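Local coordinates for protein 2-oxoadipate dioxygenase/decarboxylase (Pseudomonas putida, PDB 6W1G) that catalyses the iron(II)-dependent conversion of 2-oxoadipate and O2 into (R)-2-hydroxyglutarate and CO2, a step of D-lysine catabolism, at residues A115-Q119 with S447-S451; I156-A161 with E185-T189; Y358-T364 with H388-L394. One frame throughout, in Å; residues are numbered along the deposited sequence. Where two conformers were deposited one is given.

None of the three contacts is fully buried. Contacts 1 and 3 are neighbours, their centres 12 Å apart, and both involve helix 440-458: Ser-451 OG lies 3.0 Å from Tyr-361 N, and Glu-448 OE2 3.0 Å from Phe-359 N, both probable hydrogen bonds. Contact 2 stands apart, about 15 Å from contact 1 and about 28 Å from contact 3 between nearest atoms, and lies across the chain's centre from contact 3. Chemistry follows place: a charge pair at the surface in contact 1 (195 Å² buried), a water-bridged cap at a helix-helix junction in contact 2 (338 Å²), and main-chain bonds with aromatic packing in the strand pair of contact 3 (697 Å²).

Contact 1 of 3, residues A115-Q119 with S447-S451; sequences AVHEQ and SERRS
Ala-115 and His-117 are extended (phi/psi -72/163 and -108/140), Val-116 between them turns (-119/-19), and helix 118-123 begins at Glu-118. His-117 is its N-cap, ND1 accepting from Gln-119 N at 2.9 Å. Residues 447-451 are regular helix; Glu-118 CA lies 6.6 Å from Ser-447 CA. Glu-118 (chi1 p, chi2 m) faces Arg-450 (m, t, m): NH2 donates to OE1 at 2.7 Å and NE to OE2 at 2.8 Å, both at 173°. Glu-118 OE1 also accepts from Ser-447 OG at 2.9 Å. A water accepts from Arg-450 NH2 and donates to Val-116 O, both at 2.8 Å. Ser-451 OG donates to Glu-448 O at 2.8 Å and is also hydrogen-bonded to Tyr-361 N; Glu-448 OE2 is hydrogen-bonded to Phe-359 N. The Arg-450 guanidinium stacks on the His-117 ring (centres 4.0 Å apart, planes at 19°). This side-on, bidentate arginine-carboxylate pair, stacked on histidine, ties helix 440-458 to helix 118-123 at the surface, while Val-116 packs on strand 94-100 and Glu-118 on Arg-360 of strand 359-363.

Contact 2 of 3, residues I156-A161 with E185-T189; sequences IFTSRA and EALHT
Here the N-terminal turn of helix 159-171 meets the C-terminal part of helix 176-188. Residues 156-158 are non-helical, and Thr-158 (chi1 p) is the N-cap: its OG1 accepts from Ala-161 N at 3.0 Å. CA atoms are nearest at Ala-161 with Glu-185 (5.2 Å) and Phe-157 with Thr-189 (5.7 Å). Glu-185 OE1 (chi1 m, chi2 m) accepts a hydrogen bond from Thr-158 OG1, 2.7 Å away. Glu-185 CB packs 4.0 Å from Ala-161 CB, and Glu-185 CD lies 3.6 Å from Arg-160 CB; the Arg-160 guanidinium instead pairs with Glu-163. Ala-186 points away. His-188 sets CB 4.0 Å from Thr-158 CG2. Thr-189 (chi1 m) places OG1 3.2 Å from Ile-156 O. One water accepts from Thr-158 N (2.9 Å), donates to Glu-185 O (2.8 Å) and lies 2.6 Å from Thr-189 OG1; another donates to Ile-156 O and Thr-189 O, both at 3.0 Å. An N-cap hydroxyl thus also reaches the partner helix, closing a hairpin of consecutive helices. The Ile-156 side chain is about 9 Å from that of Arg-74, inferred to matter for substrate specificity. Phe-157 packs on helix 78-90, Ala-186 and Leu-187 on helix 9-27.

Contact 3 of 3, residues Y358-T364 with H388-L394; sequences YFRYFAT and HVHFEAL
A two-stranded antiparallel sheet forms where strand 359-363 pairs with strand 389-393, their axes 4.6 Å apart at closest and their directions at 154°. Arg-360 with Glu-392 and Phe-362 with His-390 are hydrogen-bonded pairs: Arg-360 N to Glu-392 O is 2.9 Å and Glu-392 N to Arg-360 O 3.0 Å; Phe-362 N to His-390 O is 2.8 Å and His-390 N to Phe-362 O 2.9 Å. Leu-394 N to Tyr-358 O (2.9 Å) and Thr-364 N to His-388 O (3.1 Å) extend the pairing at either end. Among the non-hydrogen-bonded pairs, the side chains of Phe-359 and Ala-393 diverge, whereas those of Tyr-361 with Phe-391 and Ala-363 with Val-389 share one face. The Phe-391 ring (chi1 p) turns its edge to the face of Phe-359 (chi1 m), offset edge-to-face, centroids 5.5 Å apart and planes at 81°. Tyr-361 CD2 packs 3.7 Å from Phe-391 CB and 4.0 Å from Val-389 CG1; its OH is hydrogen-bonded to Arg-352 NE, and Arg-352 makes a cation-pi contact with Phe-391. On the face of Arg-360 and Phe-362, His-390 NE2 donates to Glu-392 OE2 at 2.7 Å, and His-390 stacks with Trp-58. The alternation of pairs is that of regular antiparallel beta structure; with helices 365-369 and 380-385 in the connection it is no tight beta-hairpin, and its two faces lie against helices 50-59 and 440-458.

Contact 1 of 3, residues A115-Q119 with S447-S451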
loop_
_atom_site.group_PDB
_atom_site.type_symbol
_atom_site.label_atom_id
_atom_site.label_comp_id
_atom_site.label_asym_id
_atom_site.label_seq_id
_atom_site.Cartn_x
_atom_site.Cartn_y
_atom_site.Cartn_z
ATOM N N ALA A 115 2.278 1.351 -9.554
ATOM C CA ALA A 115 2.271 2.306 -10.650
ATOM C C ALA A 115 2.356 3.706 -10.058
ATOM O O ALA A 115 2.115 3.951 -8.883
ATOM C CB ALA A 115 1.019 2.124 -11.458
ATOM N N VAL A 116 2.715 4.652 -10.912
ATOM C CA VAL A 116 3.074 5.990 -10.447
ATOM C C VAL A 116 2.200 7.121 -10.983
ATOM O O VAL A 116 2.180 8.215 -10.392
ATOM C CB VAL A 116 4.568 6.284 -10.665
ATOM C CG1 VAL A 116 5.440 5.234 -9.938
ATOM C CG2 VAL A 116 4.876 6.435 -12.138
ATOM N N HIS A 117 1.485 6.920 -12.056
ATOM C CA HIS A 117 0.748 7.965 -12.745
ATOM C C HIS A 117 -0.727 7.717 -12.463
ATOM O O HIS A 117 -1.164 6.553 -12.494
ATOM C CB HIS A 117 1.047 7.871 -14.220
ATOM C CG HIS A 117 0.453 8.920 -15.065
ATOM N ND1 HIS A 117 -0.894 8.984 -15.351
ATOM C CD2 HIS A 117 1.040 9.894 -15.803
ATOM C CE1 HIS A 117 -1.106 9.949 -16.225
ATOM N NE2 HIS A 117 0.053 10.513 -16.520
ATOM N N GLU A 118 -1.484 8.787 -12.236
ATOM C CA GLU A 118 -2.902 8.651 -11.915
ATOM C C GLU A 118 -3.699 7.853 -12.920
ATOM O O GLU A 118 -4.644 7.167 -12.526
ATOM C CB GLU A 118 -3.545 10.027 -11.727
ATOM C CG GLU A 118 -3.432 10.984 -12.917
ATOM C CD GLU A 118 -2.103 11.734 -13.025
ATOM O OE1 GLU A 118 -1.204 11.550 -12.206
ATOM O OE2 GLU A 118 -1.938 12.507 -13.997
ATOM N N GLN A 119 -3.379 7.919 -14.210
ATOM C CA GLN A 119 -4.163 7.148 -15.166
ATOM C C GLN A 119 -3.854 5.657 -15.038
ATOM O O GLN A 119 -4.736 4.820 -15.170
ATOM C CB GLN A 119 -3.912 7.611 -16.591
ATOM C CG GLN A 119 -4.718 6.811 -17.648
ATOM C CD GLN A 119 -6.219 6.637 -17.325
ATOM O OE1 GLN A 119 -6.880 7.573 -16.876
ATOM N NE2 GLN A 119 -6.758 5.423 -17.575
ATOM N N SER A 447 1.448 14.575 -10.236
ATOM C CA SER A 447 0.015 14.333 -10.439
ATOM C C SER A 447 -0.787 15.619 -10.302
ATOM O O SER A 447 -1.690 15.915 -11.119
ATOM C CB SER A 447 -0.560 13.365 -9.389
ATOM O OG SER A 447 -0.176 12.015 -9.499
ATOM N N GLU A 448 -0.496 16.394 -9.245
ATOM C CA GLU A 448 -1.185 17.662 -9.060
ATOM C C GLU A 448 -0.947 18.582 -10.253
ATOM O O GLU A 448 -1.898 19.173 -10.807
ATOM C CB GLU A 448 -0.671 18.272 -7.751
ATOM C CG GLU A 448 -1.234 19.607 -7.382
ATOM C CD GLU A 448 -0.710 20.060 -6.024
ATOM O OE1 GLU A 448 0.475 20.370 -5.932
ATOM O OE2 GLU A 448 -1.462 20.044 -5.027
ATOM N N ARG A 449 0.298 18.698 -10.696
ATOM C CA ARG A 449 0.620 19.564 -11.813
ATOM C C ARG A 449 -0.081 19.126 -13.086
ATOM O O ARG A 449 -0.582 19.973 -13.842
ATOM C CB ARG A 449 2.132 19.594 -11.999
ATOM C CG ARG A 449 2.615 20.443 -13.135
ATOM C CD ARG A 449 4.064 20.969 -12.912
ATOM N NE ARG A 449 4.989 20.017 -12.349
ATOM C CZ ARG A 449 6.117 19.602 -12.925
ATOM N NH1 ARG A 449 6.500 20.046 -14.121
ATOM N NH2 ARG A 449 6.857 18.728 -12.283
ATOM N N ARG A 450 -0.084 17.824 -13.377
ATOM C CA ARG A 450 -0.768 17.364 -14.586
ATOM C C ARG A 450 -2.238 17.730 -14.526
ATOM O O ARG A 450 -2.837 18.086 -15.542
ATOM C CB ARG A 450 -0.609 15.857 -14.738
ATOM C CG ARG A 450 0.809 15.467 -15.224
ATOM C CD ARG A 450 0.850 14.000 -15.707
ATOM N NE ARG A 450 0.692 13.142 -14.544
ATOM C CZ ARG A 450 1.695 12.620 -13.802
ATOM N NH1 ARG A 450 2.955 12.771 -14.121
ATOM N NH2 ARG A 450 1.417 11.960 -12.750
ATOM N N SER A 451 -2.868 17.650 -13.336
ATOM C CA SER A 451 -4.284 17.984 -13.278
ATOM C C SER A 451 -4.505 19.456 -13.598
ATOM O O SER A 451 -5.477 19.809 -14.291
ATOM C CB SER A 451 -4.916 17.623 -11.917
ATOM O OG SER A 451 -4.617 18.540 -10.882
HETATM O O HOH W 1 2.991 10.826 -10.695
#

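Contact 2 of 3, residues I156-A161 with E185-T189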
loop_
_atom_site.group_PDB
_atom_site.type_symbol
_atom_site.label_atom_id
_atom_site.label_comp_id
_atom_site.label_asym_id
_atom_site.label_seq_id
_atom_site.Cartn_x
_atom_site.Cartn_y
_atom_site.Cartn_z
ATOM N N ILE A 156 12.831 -19.103 -5.590
ATOM C CA ILE A 156 11.433 -18.743 -5.386
ATOM C C ILE A 156 10.649 -18.463 -6.655
ATOM O O ILE A 156 9.430 -18.349 -6.596
ATOM C CB ILE A 156 11.325 -17.564 -4.402
ATOM C CG1 ILE A 156 11.837 -16.260 -5.010
ATOM C CG2 ILE A 156 12.004 -17.910 -3.062
ATOM C CD1 ILE A 156 11.545 -15.058 -4.146
ATOM N N PHE A 157 11.287 -18.320 -7.804
ATOM C CA PHE A 157 10.633 -18.047 -9.064
ATOM C C PHE A 157 10.657 -19.274 -9.955
ATOM O O PHE A 157 11.689 -19.962 -10.045
ATOM C CB PHE A 157 11.350 -16.945 -9.805
ATOM C CG PHE A 157 11.533 -15.698 -8.981
ATOM C CD1 PHE A 157 10.477 -14.853 -8.709
ATOM C CD2 PHE A 157 12.775 -15.417 -8.402
ATOM C CE1 PHE A 157 10.684 -13.706 -7.919
ATOM C CE2 PHE A 157 12.975 -14.300 -7.625
ATOM C CZ PHE A 157 11.955 -13.451 -7.386
ATOM N N THR A 158 9.544 -19.546 -10.626
ATOM C CA THR A 158 9.562 -20.626 -11.593
ATOM C C THR A 158 10.405 -20.239 -12.794
ATOM O O THR A 158 10.569 -19.067 -13.138
ATOM C CB THR A 158 8.173 -21.034 -12.063
ATOM O OG1 THR A 158 7.651 -20.007 -12.906
ATOM C CG2 THR A 158 7.221 -21.298 -10.896
ATOM N N SER A 159 10.969 -21.258 -13.439
ATOM C CA SER A 159 11.755 -21.000 -14.628
ATOM C C SER A 159 10.923 -20.309 -15.707
ATOM O O SER A 159 11.445 -19.432 -16.425
ATOM C CB SER A 159 12.372 -22.292 -15.158
ATOM O OG SER A 159 13.372 -22.755 -14.279
ATOM N N ARG A 160 9.648 -20.692 -15.842
ATOM C CA ARG A 160 8.804 -20.061 -16.851
ATOM C C ARG A 160 8.576 -18.574 -16.524
ATOM O O ARG A 160 8.583 -17.723 -17.422
ATOM C CB ARG A 160 7.472 -20.799 -16.996
ATOM C CG ARG A 160 6.667 -20.359 -18.202
ATOM C CD ARG A 160 7.253 -20.955 -19.488
ATOM N NE ARG A 160 6.513 -20.438 -20.649
ATOM C CZ ARG A 160 6.969 -19.539 -21.515
ATOM N NH1 ARG A 160 8.221 -19.068 -21.433
ATOM N NH2 ARG A 160 6.161 -19.096 -22.451
ATOM N N ALA A 161 8.382 -18.247 -15.240
ATOM C CA ALA A 161 8.272 -16.828 -14.892
ATOM C C ALA A 161 9.507 -16.059 -15.327
ATOM O O ALA A 161 9.408 -14.965 -15.870
ATOM C CB ALA A 161 8.027 -16.661 -13.395
ATOM N N GLU A 185 2.275 -17.978 -13.626
ATOM C CA GLU A 185 3.585 -18.376 -13.150
ATOM C C GLU A 185 4.058 -17.509 -12.016
ATOM O O GLU A 185 4.662 -17.995 -11.058
ATOM C CB GLU A 185 4.570 -18.379 -14.313
ATOM C CG GLU A 185 4.309 -19.431 -15.336
ATOM C CD GLU A 185 4.552 -20.869 -14.845
ATOM O OE1 GLU A 185 5.320 -21.078 -13.884
ATOM O OE2 GLU A 185 3.986 -21.796 -15.469
ATOM N N ALA A 186 3.830 -16.211 -12.128
ATOM C CA ALA A 186 4.200 -15.297 -11.047
ATOM C C ALA A 186 3.465 -15.627 -9.763
ATOM O O ALA A 186 4.028 -15.526 -8.675
ATOM C CB ALA A 186 3.875 -13.868 -11.447
ATOM N N LEU A 187 2.192 -16.006 -9.875
ATOM C CA LEU A 187 1.404 -16.278 -8.688
ATOM C C LEU A 187 1.994 -17.409 -7.868
ATOM O O LEU A 187 1.877 -17.404 -6.640
ATOM C CB LEU A 187 -0.002 -16.637 -9.144
ATOM C CG LEU A 187 -1.149 -16.565 -8.150
ATOM C CD1 LEU A 187 -1.317 -15.174 -7.677
ATOM C CD2 LEU A 187 -2.408 -17.074 -8.833
ATOM N N HIS A 188 2.653 -18.373 -8.525
ATOM C CA HIS A 188 3.223 -19.468 -7.776
ATOM C C HIS A 188 4.211 -18.997 -6.719
ATOM O O HIS A 188 4.351 -19.629 -5.660
ATOM C CB HIS A 188 3.921 -20.429 -8.733
ATOM C CG HIS A 188 3.013 -21.207 -9.619
ATOM N ND1 HIS A 188 1.846 -21.801 -9.172
ATOM C CD2 HIS A 188 3.134 -21.546 -10.922
ATOM C CE1 HIS A 188 1.280 -22.454 -10.176
ATOM N NE2 HIS A 188 2.046 -22.320 -11.248
ATOM N N THR A 189 4.886 -17.865 -6.969
ATOM C CA THR A 189 5.874 -17.356 -6.030
ATOM C C THR A 189 5.261 -17.079 -4.679
ATOM O O THR A 189 5.961 -17.165 -3.668
ATOM C CB THR A 189 6.527 -16.113 -6.607
ATOM O OG1 THR A 189 7.185 -16.483 -7.806
ATOM C CG2 THR A 189 7.582 -15.547 -5.734
HETATM O O HOH W 2 8.133 -19.164 -4.068
HETATM O O HOH W 3 7.294 -17.767 -10.098
#

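Contact 3 of 3, residues Y358-T364 with H388-L394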
loop_
_atom_site.group_PDB
_atom_site.type_symbol
_atom_site.label_atom_id
_atom_site.label_comp_id
_atom_site.label_asym_id
_atom_site.label_seq_id
_atom_site.Cartn_x
_atom_site.Cartn_y
_atom_site.Cartn_z
ATOM N N TYR A 358 -1.646 17.277 -1.178
ATOM C CA TYR A 358 -1.694 17.392 -2.635
ATOM C C TYR A 358 -3.134 17.249 -3.106
ATOM O O TYR A 358 -3.933 16.534 -2.503
ATOM C CB TYR A 358 -0.831 16.294 -3.288
ATOM C CG TYR A 358 0.623 16.474 -3.029
ATOM C CD1 TYR A 358 1.359 17.427 -3.699
ATOM C CD2 TYR A 358 1.284 15.660 -2.103
ATOM C CE1 TYR A 358 2.708 17.577 -3.456
ATOM C CE2 TYR A 358 2.627 15.779 -1.860
ATOM C CZ TYR A 358 3.349 16.767 -2.535
ATOM O OH TYR A 358 4.681 16.941 -2.271
ATOM N N PHE A 359 -3.425 17.929 -4.216
ATOM C CA PHE A 359 -4.771 18.013 -4.786
ATOM C C PHE A 359 -4.764 17.712 -6.253
ATOM O O PHE A 359 -3.774 17.886 -6.944
ATOM C CB PHE A 359 -5.363 19.411 -4.524
ATOM C CG PHE A 359 -5.680 19.638 -3.073
ATOM C CD1 PHE A 359 -4.718 20.059 -2.151
ATOM C CD2 PHE A 359 -6.948 19.301 -2.597
ATOM C CE1 PHE A 359 -5.038 20.123 -0.794
ATOM C CE2 PHE A 359 -7.261 19.400 -1.249
ATOM C CZ PHE A 359 -6.319 19.783 -0.358
ATOM N N ARG A 360 -5.915 17.314 -6.759
ATOM C CA ARG A 360 -6.197 17.372 -8.198
ATOM C C ARG A 360 -7.338 18.335 -8.443
ATOM O O ARG A 360 -8.282 18.434 -7.663
ATOM C CB ARG A 360 -6.548 15.968 -8.746
ATOM C CG ARG A 360 -5.399 15.005 -8.658
ATOM C CD ARG A 360 -5.838 13.577 -9.115
ATOM N NE ARG A 360 -5.981 13.530 -10.552
ATOM C CZ ARG A 360 -6.817 12.738 -11.191
ATOM N NH1 ARG A 360 -7.572 11.877 -10.553
ATOM N NH2 ARG A 360 -6.883 12.818 -12.516
ATOM N N TYR A 361 -7.218 19.022 -9.554
ATOM C CA TYR A 361 -8.102 20.076 -9.985
ATOM C C TYR A 361 -8.801 19.646 -11.259
ATOM O O TYR A 361 -8.165 19.067 -12.137
ATOM C CB TYR A 361 -7.293 21.351 -10.247
ATOM C CG TYR A 361 -6.658 21.887 -8.978
ATOM C CD1 TYR A 361 -5.428 21.394 -8.510
ATOM C CD2 TYR A 361 -7.276 22.839 -8.222
ATOM C CE1 TYR A 361 -4.835 21.862 -7.375
ATOM C CE2 TYR A 361 -6.715 23.318 -7.051
ATOM C CZ TYR A 361 -5.505 22.815 -6.620
ATOM O OH TYR A 361 -4.970 23.307 -5.486
ATOM N N PHE A 362 -10.088 19.983 -11.393
ATOM C CA PHE A 362 -10.920 19.550 -12.500
ATOM C C PHE A 362 -11.779 20.695 -13.027
ATOM O O PHE A 362 -12.376 21.441 -12.260
ATOM C CB PHE A 362 -11.842 18.415 -12.051
ATOM C CG PHE A 362 -11.089 17.254 -11.457
ATOM C CD1 PHE A 362 -10.448 16.320 -12.255
ATOM C CD2 PHE A 362 -10.956 17.127 -10.080
ATOM C CE1 PHE A 362 -9.726 15.285 -11.705
ATOM C CE2 PHE A 362 -10.217 16.084 -9.541
ATOM C CZ PHE A 362 -9.613 15.169 -10.339
ATOM N N ALA A 363 -11.899 20.766 -14.356
ATOM C CA ALA A 363 -12.868 21.664 -14.956
ATOM C C ALA A 363 -14.279 21.174 -14.671
ATOM O O ALA A 363 -14.591 20.000 -14.874
ATOM C CB ALA A 363 -12.629 21.677 -16.461
ATOM N N THR A 364 -15.144 22.068 -14.251
ATOM C CA THR A 364 -16.529 21.730 -14.009
ATOM C C THR A 364 -17.371 21.929 -15.263
ATOM O O THR A 364 -16.965 22.537 -16.244
ATOM C CB THR A 364 -17.114 22.575 -12.885
ATOM O OG1 THR A 364 -17.205 23.897 -13.376
ATOM C CG2 THR A 364 -16.278 22.534 -11.621
ATOM N N HIS A 388 -15.961 27.250 -11.521
ATOM C CA HIS A 388 -15.423 26.757 -12.796
ATOM C C HIS A 388 -14.431 25.626 -12.636
ATOM O O HIS A 388 -14.175 24.905 -13.605
ATOM C CB HIS A 388 -14.751 27.902 -13.540
ATOM C CG HIS A 388 -15.690 28.937 -14.009
ATOM N ND1 HIS A 388 -15.496 29.618 -15.175
ATOM C CD2 HIS A 388 -16.837 29.414 -13.484
ATOM C CE1 HIS A 388 -16.433 30.522 -15.327
ATOM N NE2 HIS A 388 -17.251 30.443 -14.314
ATOM N N VAL A 389 -13.802 25.516 -11.470
ATOM C CA VAL A 389 -12.791 24.517 -11.136
ATOM C C VAL A 389 -13.202 23.890 -9.811
ATOM O O VAL A 389 -13.570 24.611 -8.886
ATOM C CB VAL A 389 -11.412 25.173 -11.009
ATOM C CG1 VAL A 389 -10.342 24.178 -10.479
ATOM C CG2 VAL A 389 -10.974 25.689 -12.358
ATOM N N HIS A 390 -13.112 22.574 -9.724
ATOM C CA HIS A 390 -13.363 21.842 -8.491
ATOM C C HIS A 390 -12.087 21.091 -8.104
ATOM O O HIS A 390 -11.386 20.608 -8.973
ATOM C CB HIS A 390 -14.476 20.807 -8.769
ATOM C CG HIS A 390 -14.874 20.035 -7.570
ATOM N ND1 HIS A 390 -15.782 20.509 -6.661
ATOM C CD2 HIS A 390 -14.429 18.858 -7.091
ATOM C CE1 HIS A 390 -15.922 19.619 -5.684
ATOM N NE2 HIS A 390 -15.078 18.624 -5.904
ATOM N N PHE A 391 -11.791 21.018 -6.814
ATOM C CA PHE A 391 -10.637 20.287 -6.337
ATOM C C PHE A 391 -11.008 19.208 -5.334
ATOM O O PHE A 391 -11.976 19.337 -4.575
ATOM C CB PHE A 391 -9.551 21.226 -5.787
ATOM C CG PHE A 391 -9.940 21.995 -4.551
ATOM C CD1 PHE A 391 -9.694 21.509 -3.275
ATOM C CD2 PHE A 391 -10.513 23.222 -4.637
ATOM C CE1 PHE A 391 -10.027 22.281 -2.157
ATOM C CE2 PHE A 391 -10.868 23.955 -3.511
ATOM C CZ PHE A 391 -10.617 23.469 -2.281
ATOM N N GLU A 392 -10.219 18.147 -5.341
ATOM C CA GLU A 392 -10.300 17.091 -4.340
ATOM C C GLU A 392 -8.894 16.694 -3.963
ATOM O O GLU A 392 -7.973 16.826 -4.775
ATOM C CB GLU A 392 -11.047 15.852 -4.825
ATOM C CG GLU A 392 -12.547 16.022 -5.142
ATOM C CD GLU A 392 -13.441 16.306 -3.929
ATOM O OE1 GLU A 392 -13.004 16.149 -2.772
ATOM O OE2 GLU A 392 -14.626 16.653 -4.186
ATOM N N ALA A 393 -8.720 16.164 -2.756
ATOM C CA ALA A 393 -7.404 15.682 -2.397
ATOM C C ALA A 393 -6.974 14.524 -3.288
ATOM O O ALA A 393 -7.779 13.705 -3.732
ATOM C CB ALA A 393 -7.374 15.244 -0.940
ATOM N N LEU A 394 -5.669 14.463 -3.520
ATOM C CA LEU A 394 -5.029 13.358 -4.216
ATOM C C LEU A 394 -4.859 12.197 -3.262
ATOM O O LEU A 394 -4.223 12.373 -2.223
ATOM C CB LEU A 394 -3.674 13.832 -4.711
ATOM C CG LEU A 394 -2.851 12.787 -5.471
ATOM C CD1 LEU A 394 -3.521 12.307 -6.704
ATOM C CD2 LEU A 394 -1.457 13.365 -5.747
#